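Local coordinates for protein blood group a-and b-cleaving endo-beta-galactosidase (Streptococcus pneumoniae, PDB 2YGL) that probably binds blood-group carbohydrate antigens through two tandem family 51 carbohydrate-binding modules, which belong to an endo-beta-galactosidase that cleaves the A and B antigens, at residues V172-I177 and K184-G189; D180-G185 and G347-A352; V114-S119 and Q131-S136. All coordinates share one frame; numbering follows the deposited sequence.

Interaction 1 of 3, residues V172-I177 and K184-G189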
ATOM      1  N   VAL A 172       2.281   5.830   0.227  1.00 28.85           N
ATOM      2  CA  VAL A 172       3.511   5.066   0.043  1.00 29.17           C
ATOM      3  C   VAL A 172       3.596   4.047   1.179  1.00 29.51           C
ATOM      4  O   VAL A 172       3.701   4.412   2.352  1.00 29.46           O
ATOM      5  CB  VAL A 172       4.763   5.975   0.028  1.00 29.18           C
ATOM      6  CG1 VAL A 172       6.032   5.150  -0.180  1.00 29.14           C
ATOM      7  CG2 VAL A 172       4.638   7.035  -1.058  1.00 29.35           C
ATOM      8  N   SER A 173       3.521   2.773   0.815  1.00 29.85           N
ATOM      9  CA  SER A 173       3.457   1.696   1.790  1.00 30.41           C
ATOM     10  C   SER A 173       4.507   0.629   1.506  1.00 30.38           C
ATOM     11  O   SER A 173       5.089   0.591   0.420  1.00 30.38           O
ATOM     12  CB  SER A 173       2.057   1.076   1.796  1.00 30.55           C
ATOM     13  OG  SER A 173       1.975   0.002   2.721  1.00 32.01           O
ATOM     14  N   THR A 174       4.746  -0.230   2.493  1.00 30.48           N
ATOM     15  CA  THR A 174       5.674  -1.350   2.340  1.00 30.53           C
ATOM     16  C   THR A 174       5.139  -2.354   1.321  1.00 30.55           C
ATOM     17  O   THR A 174       3.924  -2.474   1.132  1.00 30.58           O
ATOM     18  CB  THR A 174       5.931  -2.071   3.686  1.00 30.57           C
ATOM     19  OG1 THR A 174       4.691  -2.541   4.231  1.00 30.43           O
ATOM     20  CG2 THR A 174       6.600  -1.133   4.684  1.00 30.28           C
ATOM     21  N   GLN A 175       6.050  -3.063   0.661  1.00 30.66           N
ATOM     22  CA  GLN A 175       5.681  -4.144  -0.250  1.00 30.71           C
ATOM     23  C   GLN A 175       5.087  -5.310   0.541  1.00 30.52           C
ATOM     24  O   GLN A 175       5.250  -5.385   1.763  1.00 30.46           O
ATOM     25  CB  GLN A 175       6.903  -4.615  -1.051  1.00 30.86           C
ATOM     26  CG  GLN A 175       7.528  -3.552  -1.954  1.00 31.77           C
ATOM     27  CD  GLN A 175       6.727  -3.302  -3.224  1.00 32.84           C
ATOM     28  OE1 GLN A 175       6.051  -2.281  -3.353  1.00 33.88           O
ATOM     29  NE2 GLN A 175       6.798  -4.237  -4.166  1.00 33.33           N
ATOM     30  N   THR A 176       4.383  -6.200  -0.158  1.00 30.25           N
ATOM     31  CA  THR A 176       3.870  -7.434   0.438  1.00 29.92           C
ATOM     32  C   THR A 176       5.020  -8.178   1.127  1.00 29.51           C
ATOM     33  O   THR A 176       6.083  -8.383   0.534  1.00 29.36           O
ATOM     34  CB  THR A 176       3.201  -8.334  -0.628  1.00 29.99           C
ATOM     35  OG1 THR A 176       2.221  -7.573  -1.346  1.00 30.45           O
ATOM     36  CG2 THR A 176       2.528  -9.544   0.014  1.00 29.98           C
ATOM     37  N   ILE A 177       4.804  -8.555   2.386  1.00 29.08           N
ATOM     38  CA  ILE A 177       5.847  -9.188   3.196  1.00 28.67           C
ATOM     39  C   ILE A 177       6.174 -10.590   2.682  1.00 28.47           C
ATOM     40  O   ILE A 177       5.286 -11.426   2.526  1.00 28.54           O
ATOM     41  CB  ILE A 177       5.462  -9.250   4.706  1.00 28.59           C
ATOM     42  CG1 ILE A 177       4.947  -7.890   5.216  1.00 28.44           C
ATOM     43  CG2 ILE A 177       6.634  -9.775   5.551  1.00 28.38           C
ATOM     44  CD1 ILE A 177       5.951  -6.735   5.159  1.00 28.01           C
ATOM     45  N   LYS A 184      16.237  -8.875   2.429  1.00 26.73           N
ATOM     46  CA  LYS A 184      16.837  -7.714   1.769  1.00 27.15           C
ATOM     47  C   LYS A 184      16.836  -6.503   2.699  1.00 26.98           C
ATOM     48  O   LYS A 184      17.825  -5.771   2.777  1.00 27.08           O
ATOM     49  CB  LYS A 184      16.099  -7.377   0.470  1.00 27.38           C
ATOM     50  CG  LYS A 184      16.774  -6.273  -0.356  1.00 28.44           C
ATOM     51  CD  LYS A 184      15.771  -5.450  -1.151  1.00 29.63           C
ATOM     52  CE  LYS A 184      15.370  -6.136  -2.450  1.00 30.74           C
ATOM     53  NZ  LYS A 184      14.428  -5.291  -3.238  1.00 31.11           N
ATOM     54  N   GLY A 185      15.721  -6.304   3.400  1.00 26.81           N
ATOM     55  CA  GLY A 185      15.548  -5.152   4.282  1.00 26.54           C
ATOM     56  C   GLY A 185      14.429  -4.236   3.827  1.00 26.36           C
ATOM     57  O   GLY A 185      14.117  -4.166   2.640  1.00 26.31           O
ATOM     58  N   ILE A 186      13.817  -3.542   4.783  1.00 26.25           N
ATOM     59  CA  ILE A 186      12.782  -2.551   4.497  1.00 26.16           C
ATOM     60  C   ILE A 186      13.253  -1.194   5.016  1.00 26.05           C
ATOM     61  O   ILE A 186      13.729  -1.090   6.151  1.00 26.10           O
ATOM     62  CB  ILE A 186      11.421  -2.917   5.164  1.00 26.23           C
ATOM     63  CG1 ILE A 186      10.996  -4.347   4.806  1.00 26.20           C
ATOM     64  CG2 ILE A 186      10.329  -1.909   4.776  1.00 26.36           C
ATOM     65  CD1 ILE A 186       9.804  -4.863   5.599  1.00 25.72           C
ATOM     66  N   ASN A 187      13.133  -0.163   4.180  1.00 25.89           N
ATOM     67  CA  ASN A 187      13.407   1.215   4.599  1.00 25.78           C
ATOM     68  C   ASN A 187      12.547   1.597   5.796  1.00 25.14           C
ATOM     69  O   ASN A 187      11.322   1.485   5.748  1.00 25.27           O
ATOM     70  CB  ASN A 187      13.156   2.201   3.451  1.00 26.04           C
ATOM     71  CG  ASN A 187      14.233   2.153   2.379  1.00 27.46           C
ATOM     72  OD1 ASN A 187      15.275   1.505   2.538  1.00 29.23           O
ATOM     73  ND2 ASN A 187      13.988   2.850   1.275  1.00 28.77           N
ATOM     74  N   GLY A 188      13.198   2.028   6.871  1.00 24.67           N
ATOM     75  CA  GLY A 188      12.503   2.401   8.103  1.00 23.90           C
ATOM     76  C   GLY A 188      12.291   1.233   9.049  1.00 23.30           C
ATOM     77  O   GLY A 188      11.742   1.403  10.143  1.00 23.30           O
ATOM     78  N   GLY A 189      12.717   0.046   8.624  1.00 22.72           N
ATOM     79  CA  GLY A 189      12.655  -1.148   9.459  1.00 21.83           C
ATOM     80  C   GLY A 189      13.927  -1.310  10.268  1.00 21.32           C
ATOM     81  O   GLY A 189      15.030  -1.188   9.732  1.00 21.58           O
TER
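Thr174 and Ile186 meet methyl to methyl, Thr174 CG2 lying 3.8 Å from Ile186 CG2, with the two side chains crossing at about a right angle. Thr174 belongs to the linker that runs out of strand 160-171 of the first beta-sandwich module, while Ile186 sits just after the short helix 179-184 that leads into the second. The contact therefore ties the linker to the entry of the second module. A looser apolar touch sits beside it: Ile177 CD1 is 4.3 Å from Ile186 CD1, so Ile186 meets the linker with both of its branches. No hydrogen bond joins the two segments.

Further out, the two branches of Thr174 have different partners. With chi1 at 58°, its OG1 stands between the backbone N and the carbonyl carbon and hydrogen-bonds Arg264 NH1, while the methyl stays beside the backbone N and packs on Ile186. Leu181 and Leu349 pack on Ile186, and Ile177 leans on Leu182 of the helix and on Ile266 and Tyr268 of strand 262-271, so the linker rests on the second sandwich.

Behind Ile186 the backbone folds into a type II beta turn, Ile186 to Gly189, with Gly188 at the positive-phi corner (88°). It is closed by Gly189 N giving its hydrogen to Ile186 O at 2.9 Å.

Interaction 2 of 3, residues D180-G185 and G347-A352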
ATOM      1  N   ASP A 180      12.055 -13.087   1.346  1.00 27.84           N
ATOM      2  CA  ASP A 180      12.973 -12.289   0.523  1.00 27.79           C
ATOM      3  C   ASP A 180      13.046 -10.822   0.949  1.00 27.28           C
ATOM      4  O   ASP A 180      14.137 -10.259   1.061  1.00 27.04           O
ATOM      5  CB  ASP A 180      12.584 -12.367  -0.960  1.00 28.16           C
ATOM      6  CG  ASP A 180      13.152 -13.589  -1.653  1.00 29.35           C
ATOM      7  OD1 ASP A 180      14.160 -14.146  -1.166  1.00 30.54           O
ATOM      8  OD2 ASP A 180      12.594 -13.986  -2.699  1.00 30.88           O
ATOM      9  N   LEU A 181      11.881 -10.216   1.177  1.00 26.93           N
ATOM     10  CA  LEU A 181      11.798  -8.811   1.574  1.00 26.61           C
ATOM     11  C   LEU A 181      12.458  -8.569   2.934  1.00 26.46           C
ATOM     12  O   LEU A 181      13.191  -7.595   3.106  1.00 26.48           O
ATOM     13  CB  LEU A 181      10.341  -8.329   1.581  1.00 26.53           C
ATOM     14  CG  LEU A 181      10.057  -6.909   2.091  1.00 26.61           C
ATOM     15  CD1 LEU A 181      10.726  -5.844   1.223  1.00 27.05           C
ATOM     16  CD2 LEU A 181       8.560  -6.660   2.183  1.00 26.73           C
ATOM     17  N   LEU A 182      12.197  -9.459   3.890  1.00 26.21           N
ATOM     18  CA  LEU A 182      12.802  -9.353   5.217  1.00 25.97           C
ATOM     19  C   LEU A 182      14.302  -9.645   5.186  1.00 25.98           C
ATOM     20  O   LEU A 182      15.052  -9.137   6.021  1.00 25.95           O
ATOM     21  CB  LEU A 182      12.077 -10.248   6.236  1.00 25.83           C
ATOM     22  CG  LEU A 182      10.584  -9.974   6.489  1.00 25.50           C
ATOM     23  CD1 LEU A 182      10.064 -10.804   7.655  1.00 24.83           C
ATOM     24  CD2 LEU A 182      10.301  -8.489   6.726  1.00 24.59           C
ATOM     25  N   ASN A 183      14.729 -10.449   4.210  1.00 26.01           N
ATOM     26  CA  ASN A 183      16.148 -10.743   3.993  1.00 26.20           C
ATOM     27  C   ASN A 183      16.914  -9.606   3.312  1.00 26.44           C
ATOM     28  O   ASN A 183      18.101  -9.407   3.578  1.00 26.35           O
ATOM     29  CB  ASN A 183      16.320 -12.041   3.197  1.00 26.15           C
ATOM     30  CG  ASN A 183      16.070 -13.284   4.038  1.00 26.06           C
ATOM     31  OD1 ASN A 183      15.587 -14.302   3.536  1.00 25.66           O
ATOM     32  ND2 ASN A 183      16.396 -13.205   5.321  1.00 25.34           N
ATOM     33  N   LYS A 184      16.237  -8.875   2.429  1.00 26.73           N
ATOM     34  CA  LYS A 184      16.837  -7.714   1.769  1.00 27.15           C
ATOM     35  C   LYS A 184      16.836  -6.503   2.699  1.00 26.98           C
ATOM     36  O   LYS A 184      17.825  -5.771   2.777  1.00 27.08           O
ATOM     37  CB  LYS A 184      16.099  -7.377   0.470  1.00 27.38           C
ATOM     38  CG  LYS A 184      16.774  -6.273  -0.356  1.00 28.44           C
ATOM     39  CD  LYS A 184      15.771  -5.450  -1.151  1.00 29.63           C
ATOM     40  CE  LYS A 184      15.370  -6.136  -2.450  1.00 30.74           C
ATOM     41  NZ  LYS A 184      14.428  -5.291  -3.238  1.00 31.11           N
ATOM     42  N   GLY A 185      15.721  -6.304   3.400  1.00 26.81           N
ATOM     43  CA  GLY A 185      15.548  -5.152   4.282  1.00 26.54           C
ATOM     44  C   GLY A 185      14.429  -4.236   3.827  1.00 26.36           C
ATOM     45  O   GLY A 185      14.117  -4.166   2.640  1.00 26.31           O
ATOM     46  N   GLY A 347      13.525 -12.726  10.625  1.00 18.13           N
ATOM     47  CA  GLY A 347      13.425 -11.392  10.030  1.00 18.39           C
ATOM     48  C   GLY A 347      12.794 -10.346  10.932  1.00 18.64           C
ATOM     49  O   GLY A 347      12.405  -9.277  10.458  1.00 18.62           O
ATOM     50  N   ALA A 348      12.709 -10.651  12.230  1.00 18.84           N
ATOM     51  CA  ALA A 348      12.008  -9.811  13.209  1.00 19.14           C
ATOM     52  C   ALA A 348      12.457  -8.353  13.180  1.00 19.47           C
ATOM     53  O   ALA A 348      13.636  -8.055  13.385  1.00 19.41           O
ATOM     54  CB  ALA A 348      12.161 -10.383  14.612  1.00 19.01           C
ATOM     55  N   LEU A 349      11.509  -7.455  12.922  1.00 19.92           N
ATOM     56  CA  LEU A 349      11.804  -6.025  12.828  1.00 20.43           C
ATOM     57  C   LEU A 349      10.675  -5.124  13.352  1.00 20.99           C
ATOM     58  O   LEU A 349       9.525  -5.556  13.479  1.00 20.79           O
ATOM     59  CB  LEU A 349      12.201  -5.644  11.391  1.00 20.36           C
ATOM     60  CG  LEU A 349      11.210  -5.767  10.228  1.00 20.41           C
ATOM     61  CD1 LEU A 349      10.254  -4.575  10.185  1.00 20.92           C
ATOM     62  CD2 LEU A 349      11.974  -5.870   8.912  1.00 20.19           C
ATOM     63  N   PHE A 350      11.037  -3.881  13.663  1.00 21.70           N
ATOM     64  CA  PHE A 350      10.094  -2.839  14.063  1.00 22.53           C
ATOM     65  C   PHE A 350       9.976  -1.774  12.973  1.00 23.43           C
ATOM     66  O   PHE A 350      10.949  -1.483  12.274  1.00 23.28           O
ATOM     67  CB  PHE A 350      10.565  -2.148  15.350  1.00 22.21           C
ATOM     68  CG  PHE A 350      10.316  -2.930  16.614  1.00 21.58           C
ATOM     69  CD1 PHE A 350       9.113  -3.599  16.826  1.00 20.78           C
ATOM     70  CD2 PHE A 350      11.278  -2.950  17.622  1.00 20.90           C
ATOM     71  CE1 PHE A 350       8.887  -4.303  18.008  1.00 20.54           C
ATOM     72  CE2 PHE A 350      11.060  -3.648  18.806  1.00 20.42           C
ATOM     73  CZ  PHE A 350       9.863  -4.325  19.001  1.00 20.14           C
ATOM     74  N   MET A 351       8.785  -1.192  12.840  1.00 24.72           N
ATOM     75  CA  MET A 351       8.573  -0.027  11.979  1.00 26.02           C
ATOM     76  C   MET A 351       8.198   1.191  12.824  1.00 26.85           C
ATOM     77  O   MET A 351       7.521   1.060  13.845  1.00 26.71           O
ATOM     78  CB  MET A 351       7.467  -0.287  10.949  1.00 26.13           C
ATOM     79  CG  MET A 351       7.702  -1.462   9.996  1.00 26.58           C
ATOM     80  SD  MET A 351       8.960  -1.168   8.734  1.00 27.47           S
ATOM     81  CE  MET A 351       8.237   0.195   7.814  1.00 27.36           C
ATOM     82  N   ALA A 352       8.644   2.370  12.395  1.00 28.02           N
ATOM     83  CA  ALA A 352       8.251   3.630  13.029  1.00 29.26           C
ATOM     84  C   ALA A 352       7.544   4.542  12.028  1.00 30.07           C
ATOM     85  O   ALA A 352       8.147   5.012  11.061  1.00 30.43           O
ATOM     86  CB  ALA A 352       9.460   4.331  13.645  1.00 29.03           C
TER
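Leu182, the helix residue that meets both Gly347 and Leu349, sits in a turn closed by the 2.9 Å bond from Gly185 N to Leu181 O, with Lys184 N to Asp180 O, also 2.9 Å, alongside it. This is the short helix 179-184 at the entry of the second beta-sandwich module, and it packs on strand 343-352, close to the end of the chain. The contact thus brings the start and the finish of the module together, although more than 160 residues separate the two segments.

Between the segments everything is van der Waals packing. Chi1 of -60° sets Leu182 CG beside its own backbone N, opposite the carbonyl carbon; from there the side chain divides. CD2 goes to the strand, 3.8 Å from Leu349 CD2, the two leucines meeting at a slant. CD1 lies against the backbone of Gly347, 4.0 Å from Gly347 O. The helix comes down closely here, with the Leu182 and Gly347 CA atoms 5.3 Å apart. Gly347 has no side chain to hold the helix off, and its positive phi (78°) goes with the corner the chain turns at this point.

Tyr268 packs on Leu182 as well, and Ile266 on Leu349, so strand 262-271 contributes to the same buried apolar patch. Two helix carbonyls have partners elsewhere in the module: Leu182 O hydrogen-bonds Tyr191 OH, and Asn183 O hydrogen-bonds Asn240 ND2. On the strand side, Gly347 pairs through its backbone with Lys241 and Leu349 with Ile266. Leu349 itself takes a chi1 of 64°, its CG lodged between backbone N and carbonyl carbon, and the branch directed at the helix is CD2.

Interaction 3 of 3, residues V114-S119 and Q131-S136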
ATOM      1  N   VAL A 114     -20.774   5.414 -11.762  1.00 25.70           N
ATOM      2  CA  VAL A 114     -20.543   6.857 -11.781  1.00 25.08           C
ATOM      3  C   VAL A 114     -20.150   7.310 -10.377  1.00 24.63           C
ATOM      4  O   VAL A 114     -20.957   7.250  -9.447  1.00 24.64           O
ATOM      5  CB  VAL A 114     -21.788   7.642 -12.276  1.00 25.16           C
ATOM      6  CG1 VAL A 114     -21.565   9.148 -12.166  1.00 24.87           C
ATOM      7  CG2 VAL A 114     -22.131   7.255 -13.711  1.00 25.10           C
ATOM      8  N   VAL A 115     -18.903   7.745 -10.229  1.00 23.96           N
ATOM      9  CA  VAL A 115     -18.393   8.176  -8.923  1.00 23.35           C
ATOM     10  C   VAL A 115     -18.359   9.700  -8.779  1.00 23.14           C
ATOM     11  O   VAL A 115     -18.225  10.224  -7.672  1.00 23.01           O
ATOM     12  CB  VAL A 115     -17.021   7.536  -8.577  1.00 23.41           C
ATOM     13  CG1 VAL A 115     -17.188   6.039  -8.324  1.00 23.00           C
ATOM     14  CG2 VAL A 115     -15.987   7.797  -9.671  1.00 22.83           C
ATOM     15  N   TYR A 116     -18.485  10.393  -9.908  1.00 22.74           N
ATOM     16  CA  TYR A 116     -18.690  11.837  -9.930  1.00 22.55           C
ATOM     17  C   TYR A 116     -19.504  12.242 -11.154  1.00 22.63           C
ATOM     18  O   TYR A 116     -19.292  11.725 -12.253  1.00 22.33           O
ATOM     19  CB  TYR A 116     -17.361  12.607  -9.906  1.00 22.45           C
ATOM     20  CG  TYR A 116     -17.533  14.090 -10.186  1.00 21.98           C
ATOM     21  CD1 TYR A 116     -17.515  14.580 -11.494  1.00 21.87           C
ATOM     22  CD2 TYR A 116     -17.740  14.995  -9.147  1.00 21.63           C
ATOM     23  CE1 TYR A 116     -17.691  15.936 -11.758  1.00 21.77           C
ATOM     24  CE2 TYR A 116     -17.917  16.352  -9.402  1.00 21.57           C
ATOM     25  CZ  TYR A 116     -17.890  16.812 -10.709  1.00 21.54           C
ATOM     26  OH  TYR A 116     -18.062  18.148 -10.969  1.00 22.34           O
ATOM     27  N   SER A 117     -20.430  13.174 -10.949  1.00 22.79           N
ATOM     28  CA  SER A 117     -21.164  13.798 -12.041  1.00 23.13           C
ATOM     29  C   SER A 117     -21.285  15.293 -11.788  1.00 23.43           C
ATOM     30  O   SER A 117     -21.605  15.717 -10.676  1.00 23.33           O
ATOM     31  CB  SER A 117     -22.553  13.176 -12.196  1.00 22.99           C
ATOM     32  OG  SER A 117     -23.248  13.767 -13.280  1.00 22.98           O
ATOM     33  N   SER A 118     -21.031  16.085 -12.827  1.00 23.86           N
ATOM     34  CA  SER A 118     -21.135  17.542 -12.744  1.00 24.32           C
ATOM     35  C   SER A 118     -22.588  18.030 -12.680  1.00 24.82           C
ATOM     36  O   SER A 118     -22.834  19.210 -12.433  1.00 24.69           O
ATOM     37  CB  SER A 118     -20.403  18.202 -13.920  1.00 24.30           C
ATOM     38  OG  SER A 118     -20.979  17.835 -15.163  1.00 23.90           O
ATOM     39  N   SER A 119     -23.537  17.118 -12.895  1.00 25.48           N
ATOM     40  CA  SER A 119     -24.974  17.436 -12.889  1.00 26.19           C
ATOM     41  C   SER A 119     -25.462  18.011 -11.564  1.00 26.44           C
ATOM     42  O   SER A 119     -26.377  18.835 -11.542  1.00 26.58           O
ATOM     43  CB  SER A 119     -25.800  16.193 -13.217  1.00 26.12           C
ATOM     44  OG  SER A 119     -25.456  15.679 -14.486  1.00 27.06           O
ATOM     45  N   GLN A 131     -16.500  28.611 -14.062  1.00 20.59           N
ATOM     46  CA  GLN A 131     -15.324  28.385 -13.230  1.00 21.02           C
ATOM     47  C   GLN A 131     -15.105  26.892 -12.983  1.00 21.04           C
ATOM     48  O   GLN A 131     -16.058  26.110 -12.985  1.00 20.89           O
ATOM     49  CB  GLN A 131     -15.439  29.157 -11.912  1.00 21.12           C
ATOM     50  CG  GLN A 131     -15.427  30.678 -12.089  1.00 21.65           C
ATOM     51  CD  GLN A 131     -15.493  31.437 -10.776  1.00 22.58           C
ATOM     52  OE1 GLN A 131     -15.818  30.873  -9.727  1.00 22.97           O
ATOM     53  NE2 GLN A 131     -15.179  32.728 -10.828  1.00 22.55           N
ATOM     54  N   ALA A 132     -13.845  26.511 -12.789  1.00 21.28           N
ATOM     55  CA  ALA A 132     -13.452  25.105 -12.671  1.00 21.56           C
ATOM     56  C   ALA A 132     -14.064  24.406 -11.460  1.00 21.88           C
ATOM     57  O   ALA A 132     -14.231  25.014 -10.404  1.00 21.88           O
ATOM     58  CB  ALA A 132     -11.938  24.990 -12.631  1.00 21.65           C
ATOM     59  N   GLN A 133     -14.406  23.131 -11.627  1.00 22.31           N
ATOM     60  CA  GLN A 133     -14.821  22.285 -10.511  1.00 22.80           C
ATOM     61  C   GLN A 133     -13.691  21.332 -10.142  1.00 23.05           C
ATOM     62  O   GLN A 133     -13.064  20.736 -11.022  1.00 22.87           O
ATOM     63  CB  GLN A 133     -16.083  21.489 -10.857  1.00 22.91           C
ATOM     64  CG  GLN A 133     -17.363  22.322 -10.955  1.00 23.73           C
ATOM     65  CD  GLN A 133     -17.890  22.779  -9.600  1.00 24.48           C
ATOM     66  OE1 GLN A 133     -17.566  22.204  -8.561  1.00 24.80           O
ATOM     67  NE2 GLN A 133     -18.717  23.814  -9.612  1.00 25.09           N
ATOM     68  N   PHE A 134     -13.435  21.200  -8.842  1.00 23.46           N
ATOM     69  CA  PHE A 134     -12.427  20.274  -8.329  1.00 23.87           C
ATOM     70  C   PHE A 134     -13.071  18.941  -7.967  1.00 24.28           C
ATOM     71  O   PHE A 134     -14.064  18.900  -7.235  1.00 24.59           O
ATOM     72  CB  PHE A 134     -11.711  20.873  -7.109  1.00 23.89           C
ATOM     73  CG  PHE A 134     -10.671  19.965  -6.494  1.00 23.89           C
ATOM     74  CD1 PHE A 134      -9.504  19.644  -7.186  1.00 23.64           C
ATOM     75  CD2 PHE A 134     -10.852  19.450  -5.214  1.00 23.98           C
ATOM     76  CE1 PHE A 134      -8.542  18.812  -6.618  1.00 24.01           C
ATOM     77  CE2 PHE A 134      -9.894  18.616  -4.633  1.00 24.00           C
ATOM     78  CZ  PHE A 134      -8.735  18.297  -5.338  1.00 23.99           C
ATOM     79  N   ILE A 135     -12.506  17.860  -8.495  1.00 24.56           N
ATOM     80  CA  ILE A 135     -12.985  16.512  -8.218  1.00 24.98           C
ATOM     81  C   ILE A 135     -12.011  15.799  -7.285  1.00 25.34           C
ATOM     82  O   ILE A 135     -10.797  15.805  -7.516  1.00 25.43           O
ATOM     83  CB  ILE A 135     -13.154  15.668  -9.517  1.00 24.92           C
ATOM     84  CG1 ILE A 135     -14.105  16.354 -10.505  1.00 24.99           C
ATOM     85  CG2 ILE A 135     -13.653  14.254  -9.191  1.00 25.11           C
ATOM     86  CD1 ILE A 135     -14.126  15.713 -11.880  1.00 24.91           C
ATOM     87  N   SER A 136     -12.552  15.199  -6.229  1.00 25.63           N
ATOM     88  CA  SER A 136     -11.788  14.314  -5.361  1.00 26.02           C
ATOM     89  C   SER A 136     -12.660  13.121  -4.982  1.00 26.45           C
ATOM     90  O   SER A 136     -13.586  13.245  -4.175  1.00 26.50           O
ATOM     91  CB  SER A 136     -11.292  15.054  -4.119  1.00 25.96           C
ATOM     92  OG  SER A 136     -10.329  14.283  -3.426  1.00 25.68           O
TER
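Tyr116 and Ile135 make a CH-pi contact: Ile135 CG1 sits 3.7 Å from the centroid of the Tyr116 ring and only 7° off its normal, almost squarely over one face. Tyr116 CG points anti to the backbone N (chi1 169°), which carries the ring out from its strand and across Ile135.

Plain apolar packing fills in around this. Ile135 CD1 lies over the same face toward one side, 3.6 Å from Tyr116 CE1, while Ile135 CG2 reaches back to Tyr116 CG at 4.0 Å. Ile87 also packs on both Tyr116 and Ile135.

The two strands belong to the two facing sheets of the first module's beta-sandwich: 113-117 is an outermost strand of the five-stranded sheet, and 133-138 pairs with 82-87 in the other. At Val115 and Tyr116 the edge strand has a classic beta bulge, both residues facing Ile108.

Polar groups play little part across the gap. Tyr116 OH has no hydrogen-bond partner in the model although the contact buries it; nearest to it on the other strand is Gln133 CB, at 3.9 Å. Beyond the bulge, Ser117 OG and Ser119 OG share a hydrogen bond of 3.2 Å.

How the interactions relate
Interactions 1 and 2 are neighbours with centres about 7 Å apart. They share Lys184 and Gly185, and together fasten linker and helix 179-184 to the second module. They touch directly, for instance through Thr174 CG2 and Met351 CE, 3.8 Å apart. Interaction 1 is a surface contact between small aliphatic branches, whereas interaction 2 is buried and sets a leucine against bare backbone as well as another leucine. Interaction 3 belongs to the first module, its centre about 42 Å from that of interaction 2. Partly buried, it joins sheet to sheet and brings in an aromatic face. None of the three has a hydrogen bond between its segments.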